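Local coordinates for factor essential for expression of methicillin resistance (Staphylococcus aureus, PDB 1LRZ), which adds glycines 2 and 3 of the pentaglycine bridge of staphylococcal peptidoglycan, using glycyl-tRNA as donor, at residues Y80-S94 against N128-F140. Sequence-based numbering, arbitrary orientation.
Sequences YENQELVHFFFNELS and NDWFFDKMSNLGF
Trp130 holds CG between its backbone N and carbonyl carbon (chi1 65°), and Gln83, with CG beside its backbone N and the chain extended beyond, lies flat along one indole face. Amide and ring planes differ by 4°, and Gln83 CG stands 3.6 Å from the centroid of the Trp130 six-membered ring, a CH-pi contact almost on the normal. At the indole edge, a water accepts from Trp130 NE1 (2.7 Å) and sits within hydrogen-bonding distance of Tyr80 O and Asn128 OD1, so it bridges the two segments. Met135, bent at chi2 and chi3, brings SD over the Phe90 ring, 4.0 Å from its centroid, with Phe89 on the opposite face. Edges then meet faces in series: Tyr80 on Phe131, Phe131 on Phe90, and Phe90 on Phe140, the two ring centroids 5.6 Å apart. Farther along the helix, Leu138 CD2 approaches His87 CE1 at 3.6 Å, while Lys134 CE reaches the imidazole edge. A Schellman motif, with Gly139 at positive phi as C-prime residue and Phe140 N and Gly139 N hydrogen-bonded to Met135 O and Ser136 O, ends helix 130-137. Two helices running in the same general direction, axes crossing at -34°, are thus knitted by an aromatic cluster and a Met-aromatic contact beside the seven-stranded mixed sheet.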
loop_
_atom_site.group_PDB
_atom_site.type_symbol
_atom_site.label_atom_id
_atom_site.label_comp_id
_atom_site.label_asym_id
_atom_site.label_seq_id
_atom_site.Cartn_x
_atom_site.Cartn_y
_atom_site.Cartn_z
ATOM N N TYR A 80 -10.983 17.346 10.692
ATOM C CA TYR A 80 -12.246 16.776 11.149
ATOM C C TYR A 80 -12.562 16.947 12.630
ATOM O O TYR A 80 -13.613 16.502 13.078
ATOM C CB TYR A 80 -12.355 15.296 10.750
ATOM C CG TYR A 80 -12.667 15.086 9.283
ATOM C CD1 TYR A 80 -11.647 14.860 8.357
ATOM C CD2 TYR A 80 -13.993 15.124 8.815
ATOM C CE1 TYR A 80 -11.938 14.670 6.997
ATOM C CE2 TYR A 80 -14.293 14.938 7.462
ATOM C CZ TYR A 80 -13.264 14.709 6.559
ATOM O OH TYR A 80 -13.545 14.513 5.221
ATOM N N GLU A 81 -11.671 17.580 13.391
ATOM C CA GLU A 81 -11.946 17.841 14.804
ATOM C C GLU A 81 -12.840 19.089 14.880
ATOM O O GLU A 81 -13.589 19.277 15.833
ATOM C CB GLU A 81 -10.647 18.124 15.572
ATOM C CG GLU A 81 -9.708 16.944 15.652
ATOM C CD GLU A 81 -10.401 15.722 16.209
ATOM O OE1 GLU A 81 -10.942 15.824 17.326
ATOM O OE2 GLU A 81 -10.410 14.669 15.531
ATOM N N ASN A 82 -12.743 19.935 13.860
ATOM C CA ASN A 82 -13.497 21.187 13.782
ATOM C C ASN A 82 -14.881 20.921 13.177
ATOM O O ASN A 82 -15.058 20.986 11.962
ATOM C CB ASN A 82 -12.726 22.175 12.902
ATOM C CG ASN A 82 -13.224 23.606 13.030
ATOM O OD1 ASN A 82 -14.403 23.863 13.298
ATOM N ND2 ASN A 82 -12.319 24.552 12.810
ATOM N N GLN A 83 -15.858 20.629 14.024
ATOM C CA GLN A 83 -17.201 20.333 13.552
ATOM C C GLN A 83 -17.883 21.472 12.800
ATOM O O GLN A 83 -18.631 21.218 11.862
ATOM C CB GLN A 83 -18.066 19.855 14.721
ATOM C CG GLN A 83 -17.442 18.659 15.434
ATOM C CD GLN A 83 -18.361 17.970 16.431
ATOM O OE1 GLN A 83 -17.898 17.175 17.249
ATOM N NE2 GLN A 83 -19.663 18.255 16.362
ATOM N N GLU A 84 -17.625 22.719 13.183
ATOM C CA GLU A 84 -18.241 23.843 12.487
ATOM C C GLU A 84 -17.656 23.968 11.086
ATOM O O GLU A 84 -18.379 24.252 10.120
ATOM C CB GLU A 84 -18.023 25.144 13.259
ATOM C CG GLU A 84 -18.532 25.098 14.699
ATOM C CD GLU A 84 -18.424 26.448 15.426
ATOM O OE1 GLU A 84 -17.350 27.101 15.357
ATOM O OE2 GLU A 84 -19.419 26.844 16.081
ATOM N N LEU A 85 -16.349 23.753 10.970
ATOM C CA LEU A 85 -15.700 23.843 9.672
ATOM C C LEU A 85 -16.193 22.686 8.795
ATOM O O LEU A 85 -16.478 22.868 7.614
ATOM C CB LEU A 85 -14.176 23.784 9.834
ATOM C CG LEU A 85 -13.351 23.771 8.552
ATOM C CD1 LEU A 85 -13.604 25.053 7.752
ATOM C CD2 LEU A 85 -11.873 23.649 8.908
ATOM N N VAL A 86 -16.307 21.496 9.374
ATOM C CA VAL A 86 -16.784 20.352 8.602
ATOM C C VAL A 86 -18.203 20.620 8.077
ATOM O O VAL A 86 -18.519 20.320 6.926
ATOM C CB VAL A 86 -16.762 19.064 9.454
ATOM C CG1 VAL A 86 -17.535 17.960 8.766
ATOM C CG2 VAL A 86 -15.310 18.617 9.671
ATOM N N HIS A 87 -19.042 21.196 8.929
ATOM C CA HIS A 87 -20.420 21.519 8.568
ATOM C C HIS A 87 -20.448 22.502 7.391
ATOM O O HIS A 87 -21.134 22.276 6.391
ATOM C CB HIS A 87 -21.133 22.140 9.765
ATOM C CG HIS A 87 -22.583 22.412 9.527
ATOM N ND1 HIS A 87 -23.570 21.504 9.839
ATOM C CD2 HIS A 87 -23.210 23.486 8.991
ATOM C CE1 HIS A 87 -24.745 22.008 9.510
ATOM N NE2 HIS A 87 -24.555 23.209 8.993
ATOM N N PHE A 88 -19.695 23.590 7.523
ATOM C CA PHE A 88 -19.608 24.608 6.484
ATOM C C PHE A 88 -19.168 24.005 5.155
ATOM O O PHE A 88 -19.737 24.299 4.106
ATOM C CB PHE A 88 -18.597 25.685 6.889
ATOM C CG PHE A 88 -18.423 26.776 5.867
ATOM C CD1 PHE A 88 -19.421 27.727 5.661
ATOM C CD2 PHE A 88 -17.267 26.852 5.107
ATOM C CE1 PHE A 88 -19.262 28.739 4.712
ATOM C CE2 PHE A 88 -17.103 27.858 4.156
ATOM C CZ PHE A 88 -18.106 28.806 3.961
ATOM N N PHE A 89 -18.142 23.165 5.196
ATOM C CA PHE A 89 -17.645 22.564 3.965
ATOM C C PHE A 89 -18.666 21.708 3.229
ATOM O O PHE A 89 -18.840 21.851 2.019
ATOM C CB PHE A 89 -16.395 21.705 4.220
ATOM C CG PHE A 89 -15.845 21.076 2.967
ATOM C CD1 PHE A 89 -16.342 19.864 2.502
ATOM C CD2 PHE A 89 -14.886 21.736 2.209
ATOM C CE1 PHE A 89 -15.896 19.325 1.298
ATOM C CE2 PHE A 89 -14.437 21.204 1.005
ATOM C CZ PHE A 89 -14.941 19.999 0.549
ATOM N N PHE A 90 -19.332 20.808 3.942
ATOM C CA PHE A 90 -20.287 19.940 3.279
ATOM C C PHE A 90 -21.547 20.651 2.801
ATOM O O PHE A 90 -22.160 20.249 1.816
ATOM C CB PHE A 90 -20.609 18.738 4.172
ATOM C CG PHE A 90 -19.505 17.718 4.203
ATOM C CD1 PHE A 90 -18.609 17.663 5.266
ATOM C CD2 PHE A 90 -19.317 16.856 3.123
ATOM C CE1 PHE A 90 -17.536 16.765 5.250
ATOM C CE2 PHE A 90 -18.252 15.956 3.094
ATOM C CZ PHE A 90 -17.354 15.910 4.167
ATOM N N ASN A 91 -21.911 21.730 3.480
ATOM C CA ASN A 91 -23.076 22.505 3.095
ATOM C C ASN A 91 -22.708 23.281 1.825
ATOM O O ASN A 91 -23.479 23.329 0.867
ATOM C CB ASN A 91 -23.443 23.469 4.220
ATOM C CG ASN A 91 -24.877 23.929 4.145
ATOM O OD1 ASN A 91 -25.792 23.113 4.090
ATOM N ND2 ASN A 91 -25.083 25.239 4.151
ATOM N N GLU A 92 -21.516 23.867 1.801
ATOM C CA GLU A 92 -21.097 24.622 0.632
ATOM C C GLU A 92 -20.801 23.709 -0.551
ATOM O O GLU A 92 -20.947 24.119 -1.703
ATOM C CB GLU A 92 -19.871 25.474 0.960
ATOM C CG GLU A 92 -20.119 26.569 1.999
ATOM C CD GLU A 92 -20.979 27.701 1.466
ATOM O OE1 GLU A 92 -20.726 28.153 0.327
ATOM O OE2 GLU A 92 -21.898 28.149 2.186
ATOM N N LEU A 93 -20.388 22.472 -0.280
ATOM C CA LEU A 93 -20.093 21.533 -1.362
ATOM C C LEU A 93 -21.409 21.189 -2.070
ATOM O O LEU A 93 -21.452 21.042 -3.294
ATOM C CB LEU A 93 -19.446 20.258 -0.811
ATOM C CG LEU A 93 -19.179 19.134 -1.817
ATOM C CD1 LEU A 93 -18.271 19.623 -2.949
ATOM C CD2 LEU A 93 -18.522 17.969 -1.086
ATOM N N SER A 94 -22.472 21.068 -1.281
ATOM C CA SER A 94 -23.793 20.770 -1.809
ATOM C C SER A 94 -24.223 21.908 -2.735
ATOM O O SER A 94 -24.669 21.664 -3.855
ATOM C CB SER A 94 -24.805 20.629 -0.668
ATOM O OG SER A 94 -24.508 19.497 0.134
ATOM N N ASN A 128 -15.101 9.690 16.039
ATOM C CA ASN A 128 -15.721 10.472 14.967
ATOM C C ASN A 128 -17.177 10.098 14.715
ATOM O O ASN A 128 -17.745 10.462 13.681
ATOM C CB ASN A 128 -14.912 10.303 13.664
ATOM C CG ASN A 128 -13.444 10.670 13.839
ATOM O OD1 ASN A 128 -13.122 11.655 14.502
ATOM N ND2 ASN A 128 -12.547 9.884 13.237
ATOM N N ASP A 129 -17.778 9.377 15.654
ATOM C CA ASP A 129 -19.177 8.949 15.538
ATOM C C ASP A 129 -20.139 10.106 15.216
ATOM O O ASP A 129 -21.129 9.908 14.517
ATOM C CB ASP A 129 -19.628 8.279 16.841
ATOM C CG ASP A 129 -19.036 6.890 17.029
ATOM O OD1 ASP A 129 -18.083 6.520 16.303
ATOM O OD2 ASP A 129 -19.529 6.165 17.917
ATOM N N TRP A 130 -19.853 11.300 15.741
ATOM C CA TRP A 130 -20.697 12.475 15.501
ATOM C C TRP A 130 -20.861 12.756 14.007
ATOM O O TRP A 130 -21.851 13.358 13.571
ATOM C CB TRP A 130 -20.092 13.715 16.165
ATOM C CG TRP A 130 -18.773 14.123 15.591
ATOM C CD1 TRP A 130 -17.538 13.701 15.993
ATOM C CD2 TRP A 130 -18.555 14.993 14.470
ATOM N NE1 TRP A 130 -16.564 14.250 15.192
ATOM C CE2 TRP A 130 -17.161 15.049 14.250
ATOM C CE3 TRP A 130 -19.404 15.733 13.632
ATOM C CZ2 TRP A 130 -16.592 15.811 13.213
ATOM C CZ3 TRP A 130 -18.835 16.494 12.598
ATOM C CH2 TRP A 130 -17.444 16.525 12.404
ATOM N N PHE A 131 -19.884 12.322 13.223
ATOM C CA PHE A 131 -19.918 12.548 11.787
ATOM C C PHE A 131 -21.165 11.969 11.124
ATOM O O PHE A 131 -21.762 12.611 10.257
ATOM C CB PHE A 131 -18.679 11.945 11.124
ATOM C CG PHE A 131 -18.519 12.336 9.688
ATOM C CD1 PHE A 131 -18.185 13.645 9.345
ATOM C CD2 PHE A 131 -18.715 11.404 8.674
ATOM C CE1 PHE A 131 -18.044 14.021 8.011
ATOM C CE2 PHE A 131 -18.577 11.768 7.345
ATOM C CZ PHE A 131 -18.241 13.080 7.008
ATOM N N PHE A 132 -21.559 10.760 11.515
ATOM C CA PHE A 132 -22.735 10.136 10.909
ATOM C C PHE A 132 -23.992 11.005 11.045
ATOM O O PHE A 132 -24.731 11.197 10.075
ATOM C CB PHE A 132 -22.993 8.745 11.509
ATOM C CG PHE A 132 -21.882 7.744 11.244
ATOM C CD1 PHE A 132 -20.828 7.594 12.148
ATOM C CD2 PHE A 132 -21.881 6.971 10.078
ATOM C CE1 PHE A 132 -19.788 6.693 11.901
ATOM C CE2 PHE A 132 -20.842 6.061 9.815
ATOM C CZ PHE A 132 -19.795 5.924 10.729
ATOM N N ASP A 133 -24.228 11.529 12.245
ATOM C CA ASP A 133 -25.396 12.368 12.500
ATOM C C ASP A 133 -25.334 13.665 11.709
ATOM O O ASP A 133 -26.337 14.102 11.138
ATOM C CB ASP A 133 -25.511 12.685 13.994
ATOM C CG ASP A 133 -26.204 11.575 14.780
ATOM O OD1 ASP A 133 -26.164 11.607 16.032
ATOM O OD2 ASP A 133 -26.798 10.671 14.151
ATOM N N LYS A 134 -24.159 14.287 11.680
ATOM C CA LYS A 134 -24.012 15.526 10.943
ATOM C C LYS A 134 -24.283 15.315 9.448
ATOM O O LYS A 134 -24.982 16.114 8.826
ATOM C CB LYS A 134 -22.620 16.117 11.155
ATOM C CG LYS A 134 -22.337 17.337 10.283
ATOM C CD LYS A 134 -21.593 18.405 11.049
ATOM C CE LYS A 134 -22.480 18.989 12.144
ATOM N NZ LYS A 134 -21.815 20.097 12.877
ATOM N N MET A 135 -23.753 14.243 8.866
ATOM C CA MET A 135 -23.983 14.002 7.441
ATOM C C MET A 135 -25.481 13.776 7.206
ATOM O O MET A 135 -26.064 14.307 6.259
ATOM C CB MET A 135 -23.165 12.793 6.950
ATOM C CG MET A 135 -21.647 13.075 6.804
ATOM S SD MET A 135 -21.251 14.472 5.717
ATOM C CE MET A 135 -21.043 15.745 6.847
ATOM N N SER A 136 -26.101 12.988 8.079
ATOM C CA SER A 136 -27.529 12.715 7.972
ATOM C C SER A 136 -28.318 14.033 8.001
ATOM O O SER A 136 -29.189 14.258 7.161
ATOM C CB SER A 136 -27.970 11.816 9.129
ATOM O OG SER A 136 -29.299 11.380 8.944
ATOM N N ASN A 137 -28.009 14.904 8.960
ATOM C CA ASN A 137 -28.694 16.193 9.059
ATOM C C ASN A 137 -28.544 17.023 7.784
ATOM O O ASN A 137 -29.404 17.841 7.470
ATOM C CB ASN A 137 -28.159 17.014 10.232
ATOM C CG ASN A 137 -28.423 16.361 11.568
ATOM O OD1 ASN A 137 -29.482 15.767 11.784
ATOM N ND2 ASN A 137 -27.467 16.479 12.485
ATOM N N LEU A 138 -27.442 16.823 7.065
ATOM C CA LEU A 138 -27.191 17.557 5.832
ATOM C C LEU A 138 -27.687 16.833 4.576
ATOM O O LEU A 138 -27.412 17.270 3.460
ATOM C CB LEU A 138 -25.694 17.862 5.694
ATOM C CG LEU A 138 -25.128 18.844 6.718
ATOM C CD1 LEU A 138 -23.668 19.117 6.418
ATOM C CD2 LEU A 138 -25.922 20.149 6.660
ATOM N N GLY A 139 -28.407 15.730 4.751
ATOM C CA GLY A 139 -28.919 15.002 3.600
ATOM C C GLY A 139 -27.980 13.963 3.008
ATOM O O GLY A 139 -28.312 13.312 2.011
ATOM N N PHE A 140 -26.801 13.807 3.604
ATOM C CA PHE A 140 -25.846 12.809 3.123
ATOM C C PHE A 140 -26.200 11.482 3.792
ATOM O O PHE A 140 -25.892 11.273 4.963
ATOM C CB PHE A 140 -24.401 13.201 3.483
ATOM C CG PHE A 140 -23.858 14.348 2.673
ATOM C CD1 PHE A 140 -24.107 15.664 3.047
ATOM C CD2 PHE A 140 -23.129 14.105 1.514
ATOM C CE1 PHE A 140 -23.639 16.729 2.277
ATOM C CE2 PHE A 140 -22.656 15.159 0.734
ATOM C CZ PHE A 140 -22.912 16.471 1.114
HETATM O O HOH W 1 -13.842 14.213 15.314
#